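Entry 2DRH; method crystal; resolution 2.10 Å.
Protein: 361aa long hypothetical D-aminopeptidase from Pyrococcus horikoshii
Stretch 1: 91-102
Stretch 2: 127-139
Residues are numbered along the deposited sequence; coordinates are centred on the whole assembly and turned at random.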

ATOM      1  N   THR A  91      -0.291  11.227  11.620  1.00 21.11           N
ATOM      2  CA  THR A  91       0.398  12.114  12.554  1.00 21.30           C
ATOM      3  C   THR A  91       1.637  11.552  13.236  1.00 21.78           C
ATOM      4  O   THR A  91       1.884  10.342  13.214  1.00 23.19           O
ATOM      5  CB  THR A  91      -0.566  12.566  13.656  1.00 22.40           C
ATOM      6  OG1 THR A  91      -1.163  11.409  14.255  1.00 22.19           O
ATOM      7  CG2 THR A  91      -1.675  13.459  13.078  1.00 20.08           C
ATOM      8  N   ILE A  92       2.415  12.460  13.827  1.00 19.81           N
ATOM      9  CA  ILE A  92       3.617  12.128  14.592  1.00 18.05           C
ATOM     10  C   ILE A  92       3.364  12.752  15.961  1.00 20.26           C
ATOM     11  O   ILE A  92       3.016  13.934  16.049  1.00 18.01           O
ATOM     12  CB  ILE A  92       4.891  12.724  13.952  1.00 18.06           C
ATOM     13  CG1 ILE A  92       5.310  11.867  12.750  1.00 15.72           C
ATOM     14  CG2 ILE A  92       6.015  12.786  14.977  1.00 16.87           C
ATOM     15  CD1 ILE A  92       6.589  12.320  12.079  1.00 11.01           C
ATOM     16  N   GLU A  93       3.525  11.961  17.022  1.00 19.02           N
ATOM     17  CA  GLU A  93       3.235  12.430  18.376  1.00 19.15           C
ATOM     18  C   GLU A  93       4.369  12.251  19.363  1.00 19.42           C
ATOM     19  O   GLU A  93       4.153  12.251  20.580  1.00 17.21           O
ATOM     20  CB  GLU A  93       1.997  11.703  18.910  1.00 21.25           C
ATOM     21  CG  GLU A  93       2.072  10.185  18.779  1.00 20.50           C
ATOM     22  CD  GLU A  93       0.833   9.480  19.306  1.00 22.84           C
ATOM     23  OE1 GLU A  93      -0.298   9.931  18.997  1.00 18.70           O
ATOM     24  OE2 GLU A  93       0.990   8.464  20.015  1.00 23.25           O
ATOM     25  N   THR A  94       5.577  12.103  18.836  1.00 18.15           N
ATOM     26  CA  THR A  94       6.739  11.909  19.669  1.00 18.05           C
ATOM     27  C   THR A  94       7.939  12.459  18.941  1.00 19.38           C
ATOM     28  O   THR A  94       7.890  12.672  17.729  1.00 19.70           O
ATOM     29  CB  THR A  94       7.015  10.403  19.903  1.00 19.86           C
ATOM     30  OG1 THR A  94       7.428   9.801  18.664  1.00 19.38           O
ATOM     31  CG2 THR A  94       5.755   9.686  20.423  1.00 19.09           C
ATOM     32  N   PRO A  95       9.024  12.744  19.674  1.00 19.83           N
ATOM     33  CA  PRO A  95      10.183  13.248  18.941  1.00 20.74           C
ATOM     34  C   PRO A  95      10.667  12.067  18.093  1.00 21.99           C
ATOM     35  O   PRO A  95      10.371  10.910  18.408  1.00 21.13           O
ATOM     36  CB  PRO A  95      11.166  13.641  20.049  1.00 20.19           C
ATOM     37  CG  PRO A  95      10.743  12.834  21.218  1.00 22.24           C
ATOM     38  CD  PRO A  95       9.234  12.829  21.127  1.00 20.77           C
ATOM     39  N   ILE A  96      11.391  12.362  17.019  1.00 22.97           N
ATOM     40  CA  ILE A  96      11.885  11.331  16.116  1.00 22.52           C
ATOM     41  C   ILE A  96      13.284  10.914  16.526  1.00 21.56           C
ATOM     42  O   ILE A  96      14.175  11.742  16.642  1.00 20.88           O
ATOM     43  CB  ILE A  96      11.902  11.849  14.676  1.00 23.12           C
ATOM     44  CG1 ILE A  96      10.551  12.493  14.357  1.00 22.10           C
ATOM     45  CG2 ILE A  96      12.206  10.699  13.711  1.00 22.95           C
ATOM     46  CD1 ILE A  96      10.495  13.178  13.009  1.00 24.33           C
ATOM     47  N   ILE A  97      13.465   9.617  16.729  1.00 20.63           N
ATOM     48  CA  ILE A  97      14.736   9.080  17.179  1.00 19.96           C
ATOM     49  C   ILE A  97      15.401   8.183  16.152  1.00 20.69           C
ATOM     50  O   ILE A  97      14.757   7.342  15.516  1.00 19.24           O
ATOM     51  CB  ILE A  97      14.548   8.272  18.496  1.00 20.91           C
ATOM     52  CG1 ILE A  97      13.857   9.145  19.552  1.00 20.53           C
ATOM     53  CG2 ILE A  97      15.896   7.781  19.015  1.00 18.82           C
ATOM     54  CD1 ILE A  97      14.700  10.319  20.019  1.00 21.35           C
ATOM     55  N   LEU A  98      16.706   8.376  16.004  1.00 20.07           N
ATOM     56  CA  LEU A  98      17.504   7.595  15.082  1.00 19.59           C
ATOM     57  C   LEU A  98      18.630   6.969  15.891  1.00 19.61           C
ATOM     58  O   LEU A  98      19.163   7.597  16.808  1.00 18.57           O
ATOM     59  CB  LEU A  98      18.085   8.494  13.987  1.00 17.54           C
ATOM     60  CG  LEU A  98      17.088   9.436  13.295  1.00 17.30           C
ATOM     61  CD1 LEU A  98      17.780  10.164  12.150  1.00 16.26           C
ATOM     62  CD2 LEU A  98      15.903   8.652  12.780  1.00 15.50           C
ATOM     63  N   THR A  99      18.968   5.726  15.566  1.00 17.73           N
ATOM     64  CA  THR A  99      20.049   5.023  16.242  1.00 17.80           C
ATOM     65  C   THR A  99      20.455   3.803  15.416  1.00 18.36           C
ATOM     66  O   THR A  99      20.080   3.697  14.253  1.00 17.57           O
ATOM     67  CB  THR A  99      19.647   4.592  17.662  1.00 17.86           C
ATOM     68  OG1 THR A  99      20.809   4.111  18.346  1.00 19.52           O
ATOM     69  CG2 THR A  99      18.569   3.504  17.630  1.00 17.73           C
ATOM     70  N   ASN A 100      21.233   2.891  15.991  1.00 19.54           N
ATOM     71  CA  ASN A 100      21.645   1.725  15.217  1.00 18.84           C
ATOM     72  C   ASN A 100      20.567   0.646  15.238  1.00 17.87           C
ATOM     73  O   ASN A 100      19.718   0.603  16.136  1.00 17.30           O
ATOM     74  CB  ASN A 100      22.989   1.172  15.718  1.00 19.96           C
ATOM     75  CG  ASN A 100      22.890   0.517  17.080  1.00 23.10           C
ATOM     76  OD1 ASN A 100      22.303  -0.557  17.227  1.00 22.83           O
ATOM     77  ND2 ASN A 100      23.467   1.161  18.089  1.00 24.04           N
ATOM     78  N   THR A 101      20.609  -0.228  14.242  1.00 17.79           N
ATOM     79  CA  THR A 101      19.621  -1.292  14.109  1.00 17.75           C
ATOM     80  C   THR A 101      19.278  -2.061  15.378  1.00 18.81           C
ATOM     81  O   THR A 101      18.102  -2.212  15.711  1.00 19.70           O
ATOM     82  CB  THR A 101      20.051  -2.317  13.044  1.00 16.56           C
ATOM     83  OG1 THR A 101      20.474  -1.622  11.867  1.00 14.45           O
ATOM     84  CG2 THR A 101      18.872  -3.244  12.682  1.00 14.70           C
ATOM     85  N   LEU A 102      20.293  -2.549  16.086  1.00 18.96           N
ATOM     86  CA  LEU A 102      20.053  -3.336  17.288  1.00 19.00           C
ATOM     87  C   LEU A 102      19.723  -2.555  18.552  1.00 20.60           C
ATOM     88  O   LEU A 102      19.433  -3.155  19.583  1.00 20.40           O
ATOM     89  CB  LEU A 102      21.240  -4.266  17.545  1.00 21.02           C
ATOM     90  CG  LEU A 102      21.212  -5.648  16.872  1.00 22.81           C
ATOM     91  CD1 LEU A 102      20.671  -5.557  15.469  1.00 23.85           C
ATOM     92  CD2 LEU A 102      22.614  -6.231  16.872  1.00 22.56           C
TER
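Stretch 2 (127-139) GSVNPLVLECNDS

How does stretch 2 run relative to stretch 1? Its extended segment, 132-136, lies beside strand 96-100 as a parallel neighbour, with an angle of 32° between the two N-to-C directions and a closest approach of 4.7 Å between the axes. I97 pairs with V133, L98 with L134 and T99 with E135, their CA atoms 4.8, 5.0 and 5.1 Å apart. As expected of parallel strands, alternate residues of stretch 1 bond to the residues before and after their partner: I97 N reaches L132 O at 3.1 Å, L134 N gives its hydrogen to I97 O at 2.9 Å, and T99 N in turn binds L134 O at 3.2 Å. The ladder slackens next, where C136 N to T99 O is a weak bond of 3.4 Å, yet it continues with T101 N to C136 O at 3.1 Å.

Where does L132, the residue with the most covered surface, find its packing? Its side chain, with chi1 t and chi2 p, lies on the same sheet face as those of L98 and L134. L132 CD2 touches I92 CD1 at 3.6 Å and I96 CG1 at 3.9 Å, so one methyl group meets isoleucines from both strands of stretch 1. The apolar row continues with L134, whose CB lies 3.8 Å from L98 CD2. On the other face, V133 CG2 approaches I97 CB at 4.3 Å.

What does T101 add to the contact? It is the residue of stretch 1 with the most covered area, and both its backbone and its side chain are engaged. While T101 N binds the backbone of C136, T101 OG1 donates to E135 OE1 at 2.8 Å. E135, with chi1 and chi2 both p, folds its carboxylate to this hydroxyl; its CB also lies 3.0 Å from T99 O. The same threonine packs against N137, with T101 OG1 3.5 Å from N137 CB.

How is the loop before the strand held? Here side chains of stretch 1 take up the backbone amides of stretch 2. E93 starts sideways from its CA, but its end comes nearer, and E93 OE2 accepts a hydrogen bond from N130 N at 2.8 Å. T94 points toward stretch 2, where T94 OG1 accepts from L132 N at 3.3 Å and T94 CG2 rests 3.5 Å from V129 CG2. A water joins the backbones, accepting from E93 N at 2.8 Å and donating to N130 O at 2.8 Å.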

ATOM      1  N   GLY A 127      -5.241   7.091  25.906  1.00 28.28           N
ATOM      2  CA  GLY A 127      -4.575   5.987  25.234  1.00 29.75           C
ATOM      3  C   GLY A 127      -3.072   5.891  25.429  1.00 29.77           C
ATOM      4  O   GLY A 127      -2.498   6.588  26.266  1.00 30.63           O
ATOM      5  N   SER A 128      -2.434   5.018  24.652  1.00 27.96           N
ATOM      6  CA  SER A 128      -0.990   4.821  24.747  1.00 27.24           C
ATOM      7  C   SER A 128      -0.256   5.808  23.845  1.00 25.94           C
ATOM      8  O   SER A 128      -0.774   6.877  23.538  1.00 25.97           O
ATOM      9  CB  SER A 128      -0.622   3.382  24.358  1.00 29.08           C
ATOM     10  OG  SER A 128      -0.873   3.138  22.985  1.00 29.40           O
ATOM     11  N   VAL A 129       0.949   5.449  23.417  1.00 24.34           N
ATOM     12  CA  VAL A 129       1.729   6.329  22.561  1.00 21.77           C
ATOM     13  C   VAL A 129       2.501   5.567  21.497  1.00 21.18           C
ATOM     14  O   VAL A 129       2.939   4.437  21.716  1.00 20.04           O
ATOM     15  CB  VAL A 129       2.707   7.183  23.398  1.00 21.57           C
ATOM     16  CG1 VAL A 129       3.648   6.284  24.180  1.00 20.74           C
ATOM     17  CG2 VAL A 129       3.476   8.126  22.496  1.00 22.03           C
ATOM     18  N   ASN A 130       2.671   6.211  20.346  1.00 20.90           N
ATOM     19  CA  ASN A 130       3.362   5.617  19.211  1.00 20.59           C
ATOM     20  C   ASN A 130       4.783   6.152  19.015  1.00 18.89           C
ATOM     21  O   ASN A 130       5.008   7.088  18.249  1.00 19.52           O
ATOM     22  CB  ASN A 130       2.527   5.846  17.950  1.00 19.65           C
ATOM     23  CG  ASN A 130       3.100   5.149  16.733  1.00 21.04           C
ATOM     24  OD1 ASN A 130       3.446   3.963  16.780  1.00 20.98           O
ATOM     25  ND2 ASN A 130       3.195   5.877  15.632  1.00 17.74           N
ATOM     26  N   PRO A 131       5.764   5.563  19.715  1.00 20.06           N
ATOM     27  CA  PRO A 131       7.147   6.020  19.575  1.00 20.60           C
ATOM     28  C   PRO A 131       7.665   5.813  18.159  1.00 21.54           C
ATOM     29  O   PRO A 131       7.440   4.763  17.552  1.00 21.79           O
ATOM     30  CB  PRO A 131       7.894   5.177  20.607  1.00 21.57           C
ATOM     31  CG  PRO A 131       7.080   3.926  20.681  1.00 21.35           C
ATOM     32  CD  PRO A 131       5.677   4.457  20.684  1.00 21.06           C
ATOM     33  N   LEU A 132       8.356   6.820  17.638  1.00 21.24           N
ATOM     34  CA  LEU A 132       8.898   6.761  16.289  1.00 19.60           C
ATOM     35  C   LEU A 132      10.414   6.648  16.329  1.00 21.09           C
ATOM     36  O   LEU A 132      11.111   7.578  16.744  1.00 19.25           O
ATOM     37  CB  LEU A 132       8.479   8.005  15.511  1.00 20.78           C
ATOM     38  CG  LEU A 132       8.887   8.158  14.046  1.00 20.47           C
ATOM     39  CD1 LEU A 132       8.419   6.960  13.212  1.00 19.11           C
ATOM     40  CD2 LEU A 132       8.257   9.450  13.526  1.00 19.82           C
ATOM     41  N   VAL A 133      10.909   5.497  15.881  1.00 20.66           N
ATOM     42  CA  VAL A 133      12.331   5.196  15.872  1.00 18.88           C
ATOM     43  C   VAL A 133      12.743   4.576  14.544  1.00 19.16           C
ATOM     44  O   VAL A 133      12.089   3.650  14.056  1.00 20.19           O
ATOM     45  CB  VAL A 133      12.671   4.190  16.991  1.00 19.05           C
ATOM     46  CG1 VAL A 133      14.172   3.939  17.043  1.00 18.89           C
ATOM     47  CG2 VAL A 133      12.156   4.705  18.329  1.00 19.50           C
ATOM     48  N   LEU A 134      13.825   5.088  13.962  1.00 19.64           N
ATOM     49  CA  LEU A 134      14.348   4.572  12.700  1.00 21.21           C
ATOM     50  C   LEU A 134      15.842   4.286  12.855  1.00 22.62           C
ATOM     51  O   LEU A 134      16.467   4.735  13.817  1.00 22.05           O
ATOM     52  CB  LEU A 134      14.089   5.557  11.560  1.00 18.95           C
ATOM     53  CG  LEU A 134      12.602   5.669  11.198  1.00 20.53           C
ATOM     54  CD1 LEU A 134      11.996   6.863  11.922  1.00 20.77           C
ATOM     55  CD2 LEU A 134      12.436   5.820   9.693  1.00 19.24           C
ATOM     56  N   GLU A 135      16.424   3.551  11.913  1.00 21.62           N
ATOM     57  CA  GLU A 135      17.818   3.192  12.072  1.00 22.08           C
ATOM     58  C   GLU A 135      18.614   2.826  10.840  1.00 22.37           C
ATOM     59  O   GLU A 135      18.079   2.681   9.743  1.00 23.83           O
ATOM     60  CB  GLU A 135      17.907   2.015  13.038  1.00 20.64           C
ATOM     61  CG  GLU A 135      16.975   0.852  12.673  1.00 20.06           C
ATOM     62  CD  GLU A 135      17.218   0.290  11.274  1.00 18.68           C
ATOM     63  OE1 GLU A 135      18.373  -0.054  10.951  1.00 18.53           O
ATOM     64  OE2 GLU A 135      16.247   0.189  10.498  1.00 19.20           O
ATOM     65  N   CYS A 136      19.913   2.649  11.075  1.00 23.40           N
ATOM     66  CA  CYS A 136      20.882   2.226  10.071  1.00 22.31           C
ATOM     67  C   CYS A 136      21.876   1.292  10.788  1.00 21.33           C
ATOM     68  O   CYS A 136      22.083   1.404  11.996  1.00 19.40           O
ATOM     69  CB  CYS A 136      21.582   3.441   9.459  1.00 22.22           C
ATOM     70  SG  CYS A 136      20.545   4.315   8.237  1.00 21.69           S
ATOM     71  N   ASN A 137      22.472   0.358  10.053  1.00 21.22           N
ATOM     72  CA  ASN A 137      23.404  -0.610  10.640  1.00 19.77           C
ATOM     73  C   ASN A 137      24.846  -0.081  10.626  1.00 19.12           C
ATOM     74  O   ASN A 137      25.420   0.113   9.560  1.00 19.24           O
ATOM     75  CB  ASN A 137      23.319  -1.919   9.838  1.00 21.25           C
ATOM     76  CG  ASN A 137      24.037  -3.074  10.509  1.00 19.00           C
ATOM     77  OD1 ASN A 137      25.008  -2.885  11.232  1.00 21.60           O
ATOM     78  ND2 ASN A 137      23.564  -4.282  10.256  1.00 22.91           N
ATOM     79  N   ASP A 138      25.433   0.157  11.798  1.00 19.97           N
ATOM     80  CA  ASP A 138      26.809   0.656  11.855  1.00 20.39           C
ATOM     81  C   ASP A 138      27.828  -0.441  12.180  1.00 19.94           C
ATOM     82  O   ASP A 138      28.959  -0.154  12.571  1.00 17.97           O
ATOM     83  CB  ASP A 138      26.933   1.793  12.884  1.00 19.95           C
ATOM     84  CG  ASP A 138      26.256   1.469  14.211  1.00 21.52           C
ATOM     85  OD1 ASP A 138      26.023   0.274  14.486  1.00 14.56           O
ATOM     86  OD2 ASP A 138      25.965   2.414  14.982  1.00 18.57           O
ATOM     87  N   SER A 139      27.438  -1.697  11.983  1.00 20.27           N
ATOM     88  CA  SER A 139      28.315  -2.825  12.292  1.00 20.25           C
ATOM     89  C   SER A 139      29.735  -2.775  11.731  1.00 19.91           C
ATOM     90  O   SER A 139      30.664  -3.277  12.363  1.00 22.22           O
ATOM     91  CB  SER A 139      27.656  -4.134  11.858  1.00 17.74           C
ATOM     92  OG  SER A 139      27.532  -4.174  10.455  1.00 17.52           O
TER
HETATM   93  O   HOH W   1       2.182   8.783  15.724  1.00 20.97           O
HETATM   94  O   HOH W   2      -1.049   6.432  20.212  1.00 14.24           O
HETATM   95  O   HOH W   3       5.046   9.564  16.885  1.00 18.66           O